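Local coordinates for thioredoxin-like protein (Klebsiella pneumoniae subsp. pneumoniae MGH 78578, PDB 3TY1), which is of uncharacterised function but probably binds carbohydrate and has the beta-supersandwich fold of galactose mutarotases, at residues V91-I96 and A139-A144; C117-T122 and V165-F170. All coordinates share one frame; numbering follows the deposited sequence.

Contact 1. Residues V91-I96 and A139-A144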
ATOM      1  N   VAL A  91       9.718  -3.652   8.075  1.00 23.94           N
ATOM      2  CA  VAL A  91       8.952  -3.031   7.002  1.00 23.35           C
ATOM      3  C   VAL A  91       7.483  -2.926   7.373  1.00 25.33           C
ATOM      4  O   VAL A  91       6.825  -3.938   7.721  1.00 26.11           O
ATOM      5  CB  VAL A  91       9.160  -3.741   5.666  1.00 23.48           C
ATOM      6  CG1 VAL A  91       8.328  -3.098   4.537  1.00 23.88           C
ATOM      7  CG2 VAL A  91      10.684  -3.807   5.331  1.00 24.65           C
ATOM      8  N   ASN A  92       6.960  -1.698   7.321  1.00 24.41           N
ATOM      9  CA  ASN A  92       5.541  -1.467   7.586  1.00 22.64           C
ATOM     10  C   ASN A  92       4.818  -2.123   6.398  1.00 25.71           C
ATOM     11  O   ASN A  92       5.134  -1.825   5.250  1.00 24.54           O
ATOM     12  CB  ASN A  92       5.244   0.012   7.604  1.00 26.03           C
ATOM     13  CG  ASN A  92       3.808   0.346   8.008  1.00 28.75           C
ATOM     14  OD1 ASN A  92       2.852  -0.273   7.545  1.00 31.83           O
ATOM     15  ND2 ASN A  92       3.662   1.425   8.795  1.00 29.93           N
ATOM     16  N   PRO A  93       3.830  -3.011   6.655  1.00 25.90           N
ATOM     17  CA  PRO A  93       3.112  -3.636   5.515  1.00 25.57           C
ATOM     18  C   PRO A  93       2.492  -2.665   4.483  1.00 29.11           C
ATOM     19  O   PRO A  93       2.264  -3.076   3.350  1.00 28.47           O
ATOM     20  CB  PRO A  93       2.011  -4.413   6.214  1.00 27.97           C
ATOM     21  CG  PRO A  93       2.637  -4.831   7.495  1.00 29.76           C
ATOM     22  CD  PRO A  93       3.416  -3.625   7.932  1.00 29.45           C
ATOM     23  N   ALA A  94       2.240  -1.406   4.870  1.00 28.98           N
ATOM     24  CA  ALA A  94       1.801  -0.353   3.918  1.00 30.51           C
ATOM     25  C   ALA A  94       2.739  -0.150   2.731  1.00 28.08           C
ATOM     26  O   ALA A  94       2.330   0.340   1.673  1.00 28.80           O
ATOM     27  CB  ALA A  94       1.594   0.963   4.650  1.00 29.82           C
ATOM     28  N   PHE A  95       4.011  -0.516   2.895  1.00 26.43           N
ATOM     29  CA  PHE A  95       5.011  -0.402   1.844  1.00 29.06           C
ATOM     30  C   PHE A  95       5.336  -1.727   1.158  1.00 33.19           C
ATOM     31  O   PHE A  95       6.329  -1.806   0.430  1.00 34.93           O
ATOM     32  CB  PHE A  95       6.319   0.173   2.421  1.00 27.18           C
ATOM     33  CG  PHE A  95       6.173   1.565   2.926  1.00 26.31           C
ATOM     34  CD1 PHE A  95       5.868   2.612   2.045  1.00 30.76           C
ATOM     35  CD2 PHE A  95       6.323   1.847   4.256  1.00 32.87           C
ATOM     36  CE1 PHE A  95       5.745   3.928   2.508  1.00 33.79           C
ATOM     37  CE2 PHE A  95       6.152   3.152   4.726  1.00 32.26           C
ATOM     38  CZ  PHE A  95       5.877   4.181   3.847  1.00 32.87           C
ATOM     39  N   ILE A  96       4.548  -2.774   1.398  1.00 31.14           N
ATOM     40  CA  ILE A  96       4.797  -4.058   0.716  1.00 31.19           C
ATOM     41  C   ILE A  96       3.594  -4.338  -0.132  1.00 31.33           C
ATOM     42  O   ILE A  96       2.475  -4.192   0.366  1.00 28.17           O
ATOM     43  CB  ILE A  96       4.968  -5.229   1.723  1.00 33.34           C
ATOM     44  CG1 ILE A  96       6.253  -5.032   2.537  1.00 39.32           C
ATOM     45  CG2 ILE A  96       4.956  -6.619   0.983  1.00 37.89           C
ATOM     46  CD1 ILE A  96       6.740  -6.246   3.211  1.00 38.87           C
ATOM     47  N   ALA A 139      -0.891 -13.256   7.623  1.00 30.31           N
ATOM     48  CA  ALA A 139      -0.787 -12.984   9.073  1.00 31.07           C
ATOM     49  C   ALA A 139       0.455 -12.184   9.384  1.00 31.13           C
ATOM     50  O   ALA A 139       0.423 -11.196  10.148  1.00 30.00           O
ATOM     51  CB  ALA A 139      -0.820 -14.291   9.924  1.00 29.70           C
ATOM     52  N   GLY A 140       1.556 -12.595   8.782  1.00 30.86           N
ATOM     53  CA  GLY A 140       2.833 -11.945   9.024  1.00 28.43           C
ATOM     54  C   GLY A 140       2.958 -10.486   8.580  1.00 30.08           C
ATOM     55  O   GLY A 140       3.877  -9.772   9.030  1.00 31.14           O
ATOM     56  N   ASN A 141       2.083 -10.055   7.672  1.00 25.84           N
ATOM     57  CA  ASN A 141       2.043  -8.667   7.206  1.00 26.84           C
ATOM     58  C   ASN A 141       0.749  -7.954   7.588  1.00 29.11           C
ATOM     59  O   ASN A 141       0.344  -7.015   6.932  1.00 29.55           O
ATOM     60  CB  ASN A 141       2.337  -8.616   5.716  1.00 27.62           C
ATOM     61  CG  ASN A 141       3.810  -8.749   5.415  1.00 31.56           C
ATOM     62  OD1 ASN A 141       4.525  -7.773   5.459  1.00 28.16           O
ATOM     63  ND2 ASN A 141       4.268  -9.950   5.086  1.00 26.92           N
ATOM     64  N   THR A 142       0.132  -8.384   8.695  1.00 27.70           N
ATOM     65  CA  THR A 142      -1.094  -7.788   9.213  1.00 29.10           C
ATOM     66  C   THR A 142      -0.807  -7.164  10.582  1.00 28.76           C
ATOM     67  O   THR A 142      -0.382  -7.861  11.476  1.00 29.90           O
ATOM     68  CB  THR A 142      -2.211  -8.853   9.376  1.00 32.12           C
ATOM     69  OG1 THR A 142      -2.474  -9.426   8.087  1.00 30.33           O
ATOM     70  CG2 THR A 142      -3.495  -8.238   9.992  1.00 31.33           C
ATOM     71  N   PRO A 143      -1.044  -5.850  10.737  1.00 28.28           N
ATOM     72  CA  PRO A 143      -0.922  -5.190  12.033  1.00 27.92           C
ATOM     73  C   PRO A 143      -1.947  -5.689  13.040  1.00 29.06           C
ATOM     74  O   PRO A 143      -3.121  -5.842  12.714  1.00 30.33           O
ATOM     75  CB  PRO A 143      -1.162  -3.724  11.709  1.00 31.89           C
ATOM     76  CG  PRO A 143      -0.915  -3.601  10.264  1.00 35.43           C
ATOM     77  CD  PRO A 143      -1.423  -4.889   9.678  1.00 30.53           C
ATOM     78  N   ALA A 144      -1.490  -5.963  14.259  1.00 27.52           N
ATOM     79  CA  ALA A 144      -2.365  -6.478  15.286  1.00 30.72           C
ATOM     80  C   ALA A 144      -3.448  -5.441  15.643  1.00 29.02           C
ATOM     81  O   ALA A 144      -3.189  -4.247  15.712  1.00 28.77           O
ATOM     82  CB  ALA A 144      -1.563  -6.857  16.536  1.00 25.32           C
TER
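Asn141 meets Pro93 with its backbone and Ile96 with its amide oxygen, and through these two residues the loop 139-144 lies against the turn 91-96. CB and CG of Pro93 both rest on the Asn141 carbonyl, each 3.2 Å from Asn141 O, a CH-to-oxygen packing contact. Followed outward, the Asn141 side chain starts with CB 4.2 Å from Pro93 CG. Its CG is anti to the carbonyl carbon (chi1 -78°), which bends the amide toward the turn, although the first bond of the side chain does not aim there. At the tip, Asn141 OD1 passes 4.0 Å from Pro93 CG and ends 3.5 Å from CD1 of Ile96. The two side chains cross at about a right angle, the isoleucine reaching its terminal methyl across to the amide oxygen. That oxygen has its polar partner elsewhere, in NH1 of Arg67, which also donates to Val91 O; one guanidinium nitrogen thus ties the two segments together. Leu98 and Trp106 also pack against the asparagine.

The turn is shaped from within. Asn92 OD1 accepts from Ala94 N at 3.0 Å (N-H...O 164°), with the donor tilted 26° from the carbonyl plane. Phe95 N also bonds Asn92 O, and Ile96 N bonds Pro93 O, winding the backbone into a short 3-10 turn. Ala94 and Phe95 lie at the trimer interface, where Ala94 touches Phe95 of the second subunit and Ala94 of the third. With proline directly after the asparagine, this is an Asx turn of the Asx-Pro kind, here leading into a single 3-10 turn whose proline packs on a neighbouring loop.

Contact 2. Residues C117-T122 and V165-F170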
ATOM      1  N   CYS A 117       3.150 -18.120   8.863  1.00 30.25           N
ATOM      2  CA  CYS A 117       2.875 -18.172   7.431  1.00 29.08           C
ATOM      3  C   CYS A 117       1.497 -18.825   7.303  1.00 31.39           C
ATOM      4  O   CYS A 117       1.380 -20.047   7.294  1.00 30.02           O
ATOM      5  CB  CYS A 117       3.940 -18.988   6.736  1.00 30.11           C
ATOM      6  SG  CYS A 117       5.588 -18.268   6.890  1.00 33.22           S
ATOM      7  N   GLY A 118       0.474 -17.981   7.303  1.00 32.26           N
ATOM      8  CA  GLY A 118      -0.926 -18.422   7.379  1.00 34.22           C
ATOM      9  C   GLY A 118      -1.790 -17.180   7.599  1.00 34.00           C
ATOM     10  O   GLY A 118      -1.311 -16.094   7.349  1.00 32.71           O
ATOM     11  N   TYR A 119      -3.042 -17.292   8.056  1.00 33.67           N
ATOM     12  CA  TYR A 119      -3.746 -18.574   8.298  1.00 33.99           C
ATOM     13  C   TYR A 119      -4.736 -18.927   7.201  1.00 37.62           C
ATOM     14  O   TYR A 119      -5.079 -20.092   7.019  1.00 35.50           O
ATOM     15  CB  TYR A 119      -4.471 -18.544   9.642  1.00 34.99           C
ATOM     16  CG  TYR A 119      -3.533 -18.577  10.817  1.00 30.44           C
ATOM     17  CD1 TYR A 119      -2.875 -17.424  11.249  1.00 33.55           C
ATOM     18  CD2 TYR A 119      -3.298 -19.776  11.523  1.00 31.79           C
ATOM     19  CE1 TYR A 119      -2.003 -17.457  12.326  1.00 29.73           C
ATOM     20  CE2 TYR A 119      -2.434 -19.810  12.633  1.00 33.61           C
ATOM     21  CZ  TYR A 119      -1.775 -18.643  13.013  1.00 30.90           C
ATOM     22  OH  TYR A 119      -0.921 -18.641  14.090  1.00 33.79           O
ATOM     23  N   GLU A 120      -5.194 -17.936   6.450  1.00 37.98           N
ATOM     24  CA  GLU A 120      -6.157 -18.185   5.362  1.00 37.17           C
ATOM     25  C   GLU A 120      -5.539 -19.107   4.279  1.00 38.71           C
ATOM     26  O   GLU A 120      -6.227 -19.969   3.700  1.00 36.94           O
ATOM     27  CB  GLU A 120      -6.663 -16.854   4.796  1.00 39.89           C
ATOM     28  CG  GLU A 120      -7.960 -16.983   4.023  1.00 42.43           C
ATOM     29  CD  GLU A 120      -8.391 -15.712   3.309  1.00 41.20           C
ATOM     30  OE1 GLU A 120      -8.158 -14.601   3.828  1.00 37.89           O
ATOM     31  OE2 GLU A 120      -9.033 -15.834   2.241  1.00 39.45           O
ATOM     32  N   TRP A 121      -4.246 -18.927   4.024  1.00 34.18           N
ATOM     33  CA  TRP A 121      -3.460 -19.856   3.198  1.00 34.83           C
ATOM     34  C   TRP A 121      -1.988 -19.692   3.538  1.00 34.91           C
ATOM     35  O   TRP A 121      -1.620 -18.783   4.285  1.00 32.02           O
ATOM     36  CB  TRP A 121      -3.692 -19.675   1.683  1.00 37.31           C
ATOM     37  CG  TRP A 121      -3.112 -18.463   1.142  1.00 35.84           C
ATOM     38  CD1 TRP A 121      -1.869 -18.328   0.601  1.00 36.48           C
ATOM     39  CD2 TRP A 121      -3.694 -17.171   1.148  1.00 36.53           C
ATOM     40  NE1 TRP A 121      -1.650 -17.038   0.249  1.00 34.27           N
ATOM     41  CE2 TRP A 121      -2.744 -16.291   0.595  1.00 33.26           C
ATOM     42  CE3 TRP A 121      -4.926 -16.662   1.575  1.00 43.25           C
ATOM     43  CZ2 TRP A 121      -2.982 -14.912   0.453  1.00 37.09           C
ATOM     44  CZ3 TRP A 121      -5.167 -15.306   1.438  1.00 47.34           C
ATOM     45  CH2 TRP A 121      -4.192 -14.440   0.876  1.00 47.58           C
ATOM     46  N   THR A 122      -1.160 -20.556   2.960  1.00 32.93           N
ATOM     47  CA  THR A 122       0.274 -20.533   3.176  1.00 33.94           C
ATOM     48  C   THR A 122       1.012 -21.085   1.957  1.00 33.53           C
ATOM     49  O   THR A 122       0.414 -21.506   0.980  1.00 33.20           O
ATOM     50  CB  THR A 122       0.652 -21.376   4.433  1.00 33.07           C
ATOM     51  OG1 THR A 122       1.930 -20.974   4.895  1.00 34.55           O
ATOM     52  CG2 THR A 122       0.610 -22.919   4.141  1.00 31.60           C
ATOM     53  N   VAL A 165      -4.620 -10.831  15.522  1.00 31.23           N
ATOM     54  CA  VAL A 165      -4.305 -10.601  14.106  1.00 30.07           C
ATOM     55  C   VAL A 165      -5.484 -11.111  13.284  1.00 32.00           C
ATOM     56  O   VAL A 165      -5.838 -12.296  13.314  1.00 32.13           O
ATOM     57  CB  VAL A 165      -3.020 -11.310  13.745  1.00 29.92           C
ATOM     58  CG1 VAL A 165      -2.663 -11.040  12.290  1.00 30.19           C
ATOM     59  CG2 VAL A 165      -1.882 -10.818  14.648  1.00 29.63           C
ATOM     60  N   LYS A 166      -6.135 -10.205  12.579  1.00 30.19           N
ATOM     61  CA  LYS A 166      -7.388 -10.506  11.914  1.00 31.26           C
ATOM     62  C   LYS A 166      -7.251 -10.652  10.418  1.00 34.03           C
ATOM     63  O   LYS A 166      -6.511  -9.894   9.775  1.00 32.49           O
ATOM     64  CB  LYS A 166      -8.409  -9.419  12.192  1.00 33.49           C
ATOM     65  CG  LYS A 166      -8.775  -9.189  13.646  1.00 36.56           C
ATOM     66  CD  LYS A 166      -9.920  -8.139  13.677  1.00 41.36           C
ATOM     67  CE  LYS A 166     -10.540  -7.939  15.037  1.00 47.65           C
ATOM     68  NZ  LYS A 166     -11.675  -6.956  14.920  1.00 47.73           N
ATOM     69  N   GLU A 167      -7.989 -11.616   9.868  1.00 35.43           N
ATOM     70  CA  GLU A 167      -8.072 -11.857   8.434  1.00 36.48           C
ATOM     71  C   GLU A 167      -9.582 -11.892   8.137  1.00 37.99           C
ATOM     72  O   GLU A 167     -10.140 -12.967   7.964  1.00 39.39           O
ATOM     73  CB  GLU A 167      -7.378 -13.175   8.047  1.00 34.18           C
ATOM     74  CG  GLU A 167      -5.836 -13.187   8.369  1.00 40.68           C
ATOM     75  CD  GLU A 167      -5.156 -14.511   8.056  1.00 42.29           C
ATOM     76  OE1 GLU A 167      -5.033 -14.853   6.864  1.00 42.69           O
ATOM     77  OE2 GLU A 167      -4.706 -15.213   8.997  1.00 37.20           O
ATOM     78  N   SER A 168     -10.187 -10.695   8.147  1.00 37.37           N
ATOM     79  CA  SER A 168     -11.624 -10.420   7.996  1.00 39.52           C
ATOM     80  C   SER A 168     -11.896  -9.770   6.653  1.00 40.08           C
ATOM     81  O   SER A 168     -11.366  -8.690   6.364  1.00 40.44           O
ATOM     82  CB  SER A 168     -12.053  -9.472   9.108  1.00 40.62           C
ATOM     83  OG  SER A 168     -11.764 -10.060  10.375  1.00 41.94           O
ATOM     84  N   THR A 169     -12.708 -10.429   5.826  1.00 38.74           N
ATOM     85  CA  THR A 169     -13.015  -9.947   4.484  1.00 39.42           C
ATOM     86  C   THR A 169     -14.457 -10.245   4.194  1.00 39.47           C
ATOM     87  O   THR A 169     -14.857 -11.403   4.298  1.00 39.39           O
ATOM     88  CB  THR A 169     -12.123 -10.665   3.442  1.00 41.49           C
ATOM     89  OG1 THR A 169     -10.744 -10.459   3.805  1.00 39.58           O
ATOM     90  CG2 THR A 169     -12.358 -10.137   1.978  1.00 38.01           C
ATOM     91  N   PHE A 170     -15.249  -9.222   3.875  1.00 40.53           N
ATOM     92  CA  PHE A 170     -16.676  -9.443   3.548  1.00 41.10           C
ATOM     93  C   PHE A 170     -16.820 -10.444   2.399  1.00 42.39           C
ATOM     94  O   PHE A 170     -16.080 -10.390   1.441  1.00 41.60           O
ATOM     95  CB  PHE A 170     -17.361  -8.119   3.232  1.00 44.83           C
ATOM     96  CG  PHE A 170     -18.845  -8.240   2.916  1.00 42.75           C
ATOM     97  CD1 PHE A 170     -19.743  -8.713   3.867  1.00 44.28           C
ATOM     98  CD2 PHE A 170     -19.340  -7.821   1.682  1.00 43.92           C
ATOM     99  CE1 PHE A 170     -21.081  -8.784   3.590  1.00 47.31           C
ATOM    100  CE2 PHE A 170     -20.692  -7.905   1.389  1.00 42.93           C
ATOM    101  CZ  PHE A 170     -21.565  -8.377   2.354  1.00 44.89           C
TER
HETATM  102  O   HOH W   1      -3.330 -15.787   4.736  1.00 36.68           O
HETATM  103  O   HOH W   2      -5.979 -13.583   4.885  1.00 38.38           O
HETATM  104  O   HOH W   3      -9.916 -12.749   4.992  1.00 39.22           O
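Glu167 OE1 is gripped by Glu120 N at 3.1 Å and has water 1 at 2.9 Å, with water 2 also near. Glu120 N approaches on the syn side but 32° out of the carboxylate plane. The other oxygen of Glu167, OE2, takes Tyr119 N at 2.8 Å and 162° through its syn lone pair. One carboxylate therefore spans two successive backbone N-H groups, just at the cis peptide between Gly118 and Tyr119. The extended Glu167 chain carries the group across from strand 159-169.

Glu167 OE2 also lies at the edge of the Tyr119 ring, in its plane and 3.6 Å from Tyr119 CD1, while ring and carboxylate planes stand 53° apart. At its far end the tyrosine hydroxyl bonds that of Tyr210. Glu120 CB packs 3.3 Å from Glu167 OE1. Glu120 OE1 and Glu167 OE1 lie 4.4 Å apart. Water 2 sits between these two acidic oxygens. Water 3 links Glu120 OE1 to Thr169 OG1, and OE2 of Glu120 forms a salt bridge to Arg101 of the second subunit.

Chemically, the fork of bonds would fix both the rotation of the buried Glu167 carboxylate and the backbone at and just after the cis peptide, while the waters and Arg101 of the second subunit probably ease the closeness of two acidic groups.

Along the chain the segments alternate, 91-96, 117-122, 139-144 and 165-170, so the two contacts interlock although their centres are about 12 Å apart. Contact 1 joins two loops; contact 2 bridges strand 114-119 of the mixed sheet and strand 159-169 of the large antiparallel sheet. They meet directly: Ala139 N lies 2.9 Å from Gly118 O, a probable hydrogen bond, and Thr142 packs on Val165. The loop 139-144 is thus flanked by the turn of contact 1 and by both strands of contact 2. Both contacts touch the second subunit, placing this junction between sheets of the supersandwich beside the trimer interface.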